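Local coordinates for protein S-adenosyl-L-methionine methyl transferase (Ruegeria pomeroyi DSS-3, PDB 3IHT) that binds S-adenosylmethionine in a Rossmann-like fold and probably transfers its methyl group to an acceptor that is not established, at residues N122-E134 with S145-L157. Sequence-based numbering, arbitrary orientation.
Sequences NDRFARLISPLIE and SSDRMYFEGLEEL. With NI (nickel (II) ion), chain D.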
# COMPACT_ATOMS: atom_id res chain seq x y z
N ASN A 122 -8.77 15.00 3.69
CA ASN A 122 -7.89 15.07 2.53
C ASN A 122 -8.36 16.09 1.49
O ASN A 122 -7.54 16.82 0.90
CB ASN A 122 -7.71 13.67 1.89
CG ASN A 122 -7.00 12.69 2.81
OD1 ASN A 122 -6.38 13.06 3.82
ND2 ASN A 122 -7.06 11.41 2.43
N ASP A 123 -9.66 16.12 1.25
CA ASP A 123 -10.25 17.03 0.28
C ASP A 123 -10.19 18.50 0.73
O ASP A 123 -9.88 19.40 -0.08
CB ASP A 123 -11.66 16.61 -0.03
CG ASP A 123 -12.38 17.62 -0.88
OD1 ASP A 123 -12.03 17.82 -2.06
OD2 ASP A 123 -13.32 18.26 -0.38
N ARG A 124 -10.39 18.76 2.02
CA ARG A 124 -10.17 20.13 2.52
C ARG A 124 -8.72 20.61 2.35
O ARG A 124 -8.46 21.78 2.04
CB ARG A 124 -10.61 20.28 3.96
CG ARG A 124 -12.11 20.11 4.12
CD ARG A 124 -12.54 20.46 5.52
NE ARG A 124 -12.14 19.49 6.54
CZ ARG A 124 -12.83 18.42 6.89
NH1 ARG A 124 -13.94 18.06 6.28
NH2 ARG A 124 -12.41 17.68 7.91
N PHE A 125 -7.78 19.69 2.56
CA PHE A 125 -6.37 20.02 2.41
C PHE A 125 -5.99 20.25 0.96
O PHE A 125 -5.28 21.18 0.64
CB PHE A 125 -5.49 18.91 3.00
CG PHE A 125 -4.03 19.30 3.12
CD1 PHE A 125 -3.64 20.30 3.98
CD2 PHE A 125 -3.07 18.65 2.37
CE1 PHE A 125 -2.30 20.67 4.10
CE2 PHE A 125 -1.71 19.01 2.50
CZ PHE A 125 -1.33 20.01 3.35
N ALA A 126 -6.53 19.43 0.07
CA ALA A 126 -6.35 19.61 -1.36
C ALA A 126 -6.83 21.02 -1.79
O ALA A 126 -6.15 21.71 -2.57
CB ALA A 126 -7.12 18.53 -2.11
N ARG A 127 -7.99 21.43 -1.27
CA ARG A 127 -8.51 22.75 -1.57
C ARG A 127 -7.54 23.82 -1.08
O ARG A 127 -7.14 24.74 -1.82
CB ARG A 127 -9.88 22.91 -0.90
CG ARG A 127 -10.57 24.25 -1.13
CD ARG A 127 -11.88 24.33 -0.31
NE ARG A 127 -12.85 23.29 -0.71
CZ ARG A 127 -13.80 23.43 -1.63
NH1 ARG A 127 -13.99 24.61 -2.25
NH2 ARG A 127 -14.60 22.40 -1.92
N LEU A 128 -7.13 23.70 0.18
CA LEU A 128 -6.23 24.69 0.76
C LEU A 128 -4.88 24.80 0.02
O LEU A 128 -4.37 25.93 -0.22
CB LEU A 128 -6.00 24.35 2.23
CG LEU A 128 -5.16 25.32 3.06
CD1 LEU A 128 -5.54 25.15 4.54
CD2 LEU A 128 -3.64 25.05 2.79
N ILE A 129 -4.29 23.67 -0.35
CA ILE A 129 -2.93 23.69 -0.90
C ILE A 129 -2.87 23.99 -2.39
O ILE A 129 -1.80 24.35 -2.90
CB ILE A 129 -2.12 22.40 -0.63
CG1 ILE A 129 -2.72 21.17 -1.32
CG2 ILE A 129 -1.96 22.20 0.87
CD1 ILE A 129 -1.90 19.93 -1.10
N SER A 130 -3.98 23.88 -3.09
CA SER A 130 -3.98 24.09 -4.54
C SER A 130 -3.37 25.46 -4.95
O SER A 130 -2.47 25.51 -5.80
CB SER A 130 -5.38 23.86 -5.11
OG SER A 130 -5.73 22.49 -5.14
N PRO A 131 -3.82 26.58 -4.34
CA PRO A 131 -3.22 27.86 -4.75
C PRO A 131 -1.78 28.02 -4.28
O PRO A 131 -1.06 28.89 -4.81
CB PRO A 131 -4.13 28.92 -4.09
CG PRO A 131 -4.80 28.15 -2.93
CD PRO A 131 -4.98 26.77 -3.46
N LEU A 132 -1.33 27.20 -3.34
CA LEU A 132 0.07 27.23 -2.93
C LEU A 132 0.96 26.48 -3.91
O LEU A 132 2.13 26.81 -4.05
CB LEU A 132 0.27 26.67 -1.52
CG LEU A 132 -0.49 27.34 -0.38
CD1 LEU A 132 -0.12 26.66 0.98
CD2 LEU A 132 -0.25 28.82 -0.35
N ILE A 133 0.42 25.46 -4.56
CA ILE A 133 1.17 24.68 -5.53
C ILE A 133 1.22 25.31 -6.92
O ILE A 133 2.29 25.29 -7.57
CB ILE A 133 0.61 23.27 -5.65
CG1 ILE A 133 0.83 22.49 -4.36
CG2 ILE A 133 1.15 22.53 -6.92
CD1 ILE A 133 0.04 21.17 -4.22
N GLU A 134 0.10 25.85 -7.37
CA GLU A 134 -0.06 26.34 -8.75
C GLU A 134 1.07 27.27 -9.25
O GLU A 134 1.59 27.04 -10.36
CB GLU A 134 -1.43 26.99 -8.97
CG GLU A 134 -1.71 27.35 -10.40
CD GLU A 134 -3.21 27.48 -10.71
OE1 GLU A 134 -4.05 27.46 -9.76
OE2 GLU A 134 -3.55 27.60 -11.90
N SER A 145 -1.67 14.31 -8.63
CA SER A 145 -2.13 14.22 -7.25
C SER A 145 -3.03 13.02 -7.03
O SER A 145 -3.73 12.61 -7.91
CB SER A 145 -2.94 15.47 -6.88
OG SER A 145 -3.22 15.50 -5.46
N SER A 146 -2.99 12.47 -5.81
CA SER A 146 -3.92 11.44 -5.41
C SER A 146 -5.20 12.03 -4.82
O SER A 146 -6.07 11.28 -4.39
CB SER A 146 -3.25 10.45 -4.45
OG SER A 146 -2.50 11.11 -3.44
N ASP A 147 -5.33 13.38 -4.84
CA ASP A 147 -6.56 14.09 -4.47
C ASP A 147 -6.98 15.01 -5.63
O ASP A 147 -6.13 15.67 -6.22
CB ASP A 147 -6.26 15.02 -3.27
CG ASP A 147 -5.82 14.28 -1.98
OD1 ASP A 147 -6.69 13.55 -1.47
OD2 ASP A 147 -4.65 14.47 -1.49
N ARG A 148 -8.27 15.08 -5.93
CA ARG A 148 -8.80 16.09 -6.82
C ARG A 148 -8.42 17.51 -6.36
O ARG A 148 -8.54 17.82 -5.19
CB ARG A 148 -10.30 16.00 -6.92
CG ARG A 148 -10.85 16.97 -7.97
CD ARG A 148 -12.34 16.93 -8.05
NE ARG A 148 -12.80 15.61 -8.42
CZ ARG A 148 -12.99 15.15 -9.66
NH1 ARG A 148 -12.71 15.89 -10.73
NH2 ARG A 148 -13.43 13.90 -9.81
N MSE A 149 -7.94 18.34 -7.29
CA MSE A 149 -7.38 19.63 -6.94
C MSE A 149 -8.31 20.77 -7.37
O MSE A 149 -9.29 20.54 -8.06
CB MSE A 149 -6.00 19.79 -7.56
CG MSE A 149 -5.03 18.71 -7.19
SE MSE A 149 -4.69 18.51 -5.25
CE MSE A 149 -3.37 19.91 -5.08
N TYR A 150 -8.00 21.97 -6.90
CA TYR A 150 -8.83 23.13 -7.11
C TYR A 150 -8.01 24.28 -7.67
O TYR A 150 -7.76 25.28 -6.98
CB TYR A 150 -9.44 23.53 -5.76
CG TYR A 150 -10.39 22.49 -5.16
CD1 TYR A 150 -9.92 21.42 -4.44
CD2 TYR A 150 -11.78 22.63 -5.30
CE1 TYR A 150 -10.77 20.48 -3.88
CE2 TYR A 150 -12.64 21.72 -4.72
CZ TYR A 150 -12.15 20.65 -4.03
OH TYR A 150 -13.02 19.75 -3.45
N PHE A 151 -7.56 24.14 -8.91
CA PHE A 151 -6.67 25.10 -9.54
C PHE A 151 -7.42 26.17 -10.33
O PHE A 151 -8.57 25.97 -10.69
CB PHE A 151 -5.71 24.38 -10.50
CG PHE A 151 -4.74 23.47 -9.81
CD1 PHE A 151 -3.89 23.98 -8.82
CD2 PHE A 151 -4.66 22.13 -10.13
CE1 PHE A 151 -2.97 23.14 -8.17
CE2 PHE A 151 -3.72 21.31 -9.50
CZ PHE A 151 -2.89 21.82 -8.51
N GLU A 152 -6.77 27.31 -10.54
CA GLU A 152 -7.36 28.43 -11.30
C GLU A 152 -7.09 28.33 -12.80
O GLU A 152 -7.97 28.62 -13.63
CB GLU A 152 -6.77 29.75 -10.79
CG GLU A 152 -7.24 30.17 -9.43
CD GLU A 152 -8.67 30.64 -9.44
OE1 GLU A 152 -9.27 30.79 -10.54
OE2 GLU A 152 -9.19 30.89 -8.34
N GLY A 153 -5.87 27.96 -13.14
CA GLY A 153 -5.35 28.04 -14.50
C GLY A 153 -4.94 26.71 -15.11
O GLY A 153 -4.93 26.58 -16.35
N LEU A 154 -4.62 25.71 -14.29
CA LEU A 154 -4.13 24.42 -14.81
C LEU A 154 -5.28 23.59 -15.38
O LEU A 154 -6.37 23.53 -14.81
CB LEU A 154 -3.40 23.65 -13.72
CG LEU A 154 -2.29 24.37 -12.94
CD1 LEU A 154 -1.66 23.42 -11.95
CD2 LEU A 154 -1.23 25.02 -13.84
N GLU A 155 -5.03 22.99 -16.53
CA GLU A 155 -6.01 22.19 -17.27
C GLU A 155 -5.87 20.73 -16.86
O GLU A 155 -4.76 20.22 -16.75
CB GLU A 155 -5.78 22.35 -18.79
CG GLU A 155 -4.40 21.86 -19.31
CD GLU A 155 -4.15 22.04 -20.82
OE1 GLU A 155 -5.09 21.80 -21.62
OE2 GLU A 155 -3.00 22.37 -21.21
N GLU A 156 -7.00 20.05 -16.62
CA GLU A 156 -6.95 18.64 -16.30
C GLU A 156 -6.73 17.87 -17.61
O GLU A 156 -7.40 18.13 -18.62
CB GLU A 156 -8.24 18.14 -15.59
CG GLU A 156 -8.08 16.73 -15.07
CD GLU A 156 -9.25 16.15 -14.30
OE1 GLU A 156 -10.25 16.84 -14.08
OE2 GLU A 156 -9.14 14.95 -13.90
N LEU A 157 -5.84 16.89 -17.57
CA LEU A 157 -5.55 16.01 -18.68
C LEU A 157 -6.20 14.65 -18.50
O LEU A 157 -6.37 14.16 -17.36
CB LEU A 157 -4.04 15.82 -18.82
CG LEU A 157 -3.19 17.07 -19.04
CD1 LEU A 157 -1.73 16.60 -19.31
CD2 LEU A 157 -3.75 17.90 -20.18
NI NI D . -11.00 31.57 -8.09
O HOH W 1 -4.79 15.84 0.86
O HOH W 2 -7.96 11.14 -0.18
O HOH W 3 -9.94 16.52 -3.19
O HOH W 4 -12.98 30.52 -9.22
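Glu-134, which follows Ile-133 of helix 119-133, reaches to the loop that links strands 141-145 and 155-157 of a Rossmann-like methyltransferase sheet. Its extended chain lets both carboxylate oxygens turn their syn lone pairs to backbone amides: OE1 accepts from Glu-152 N at 2.8 Å, nearly straight (171°), and OE2 from Gly-153 N at 2.7 Å, with a weak third bond from Leu-154 N. Amides on both oxygens fix the carboxylate's rotation and tie down the loop. Gly-153, lacking a side chain, admits OE2.

One helical turn earlier, small Ser-130 sits under the loop; its OG accepts from Tyr-150 N and donates to Ala-126 O, so a single hydroxyl ties loop amide to helix carbonyl. The Phe-151 ring has Ser-130 OG over one face and Leu-154 CD1 over the other. Selenomethionine Met-149 folds its bent chain inward, bringing CE 3.7 Å from Ile-133 CD1, while Ala-126 offers just a methyl beside SE.

Toward solvent, Tyr-150 lays a ring face under Arg-127 CB, the guanidinium making an off-centre cation-pi contact. Asp-123, its CG turned away from the backbone N (chi1 172°), accepts from Tyr-150 OH at 2.6 Å through OD1. Waters bridge Asn-122 to Asp-147, and Asn-122 OD1 accepts from Gly-116 N. Phe-125, on the same helix, touches S-adenosylmethionine. Glu-152 leads away from the helix to bind nickel through OE2 at 1.9 Å.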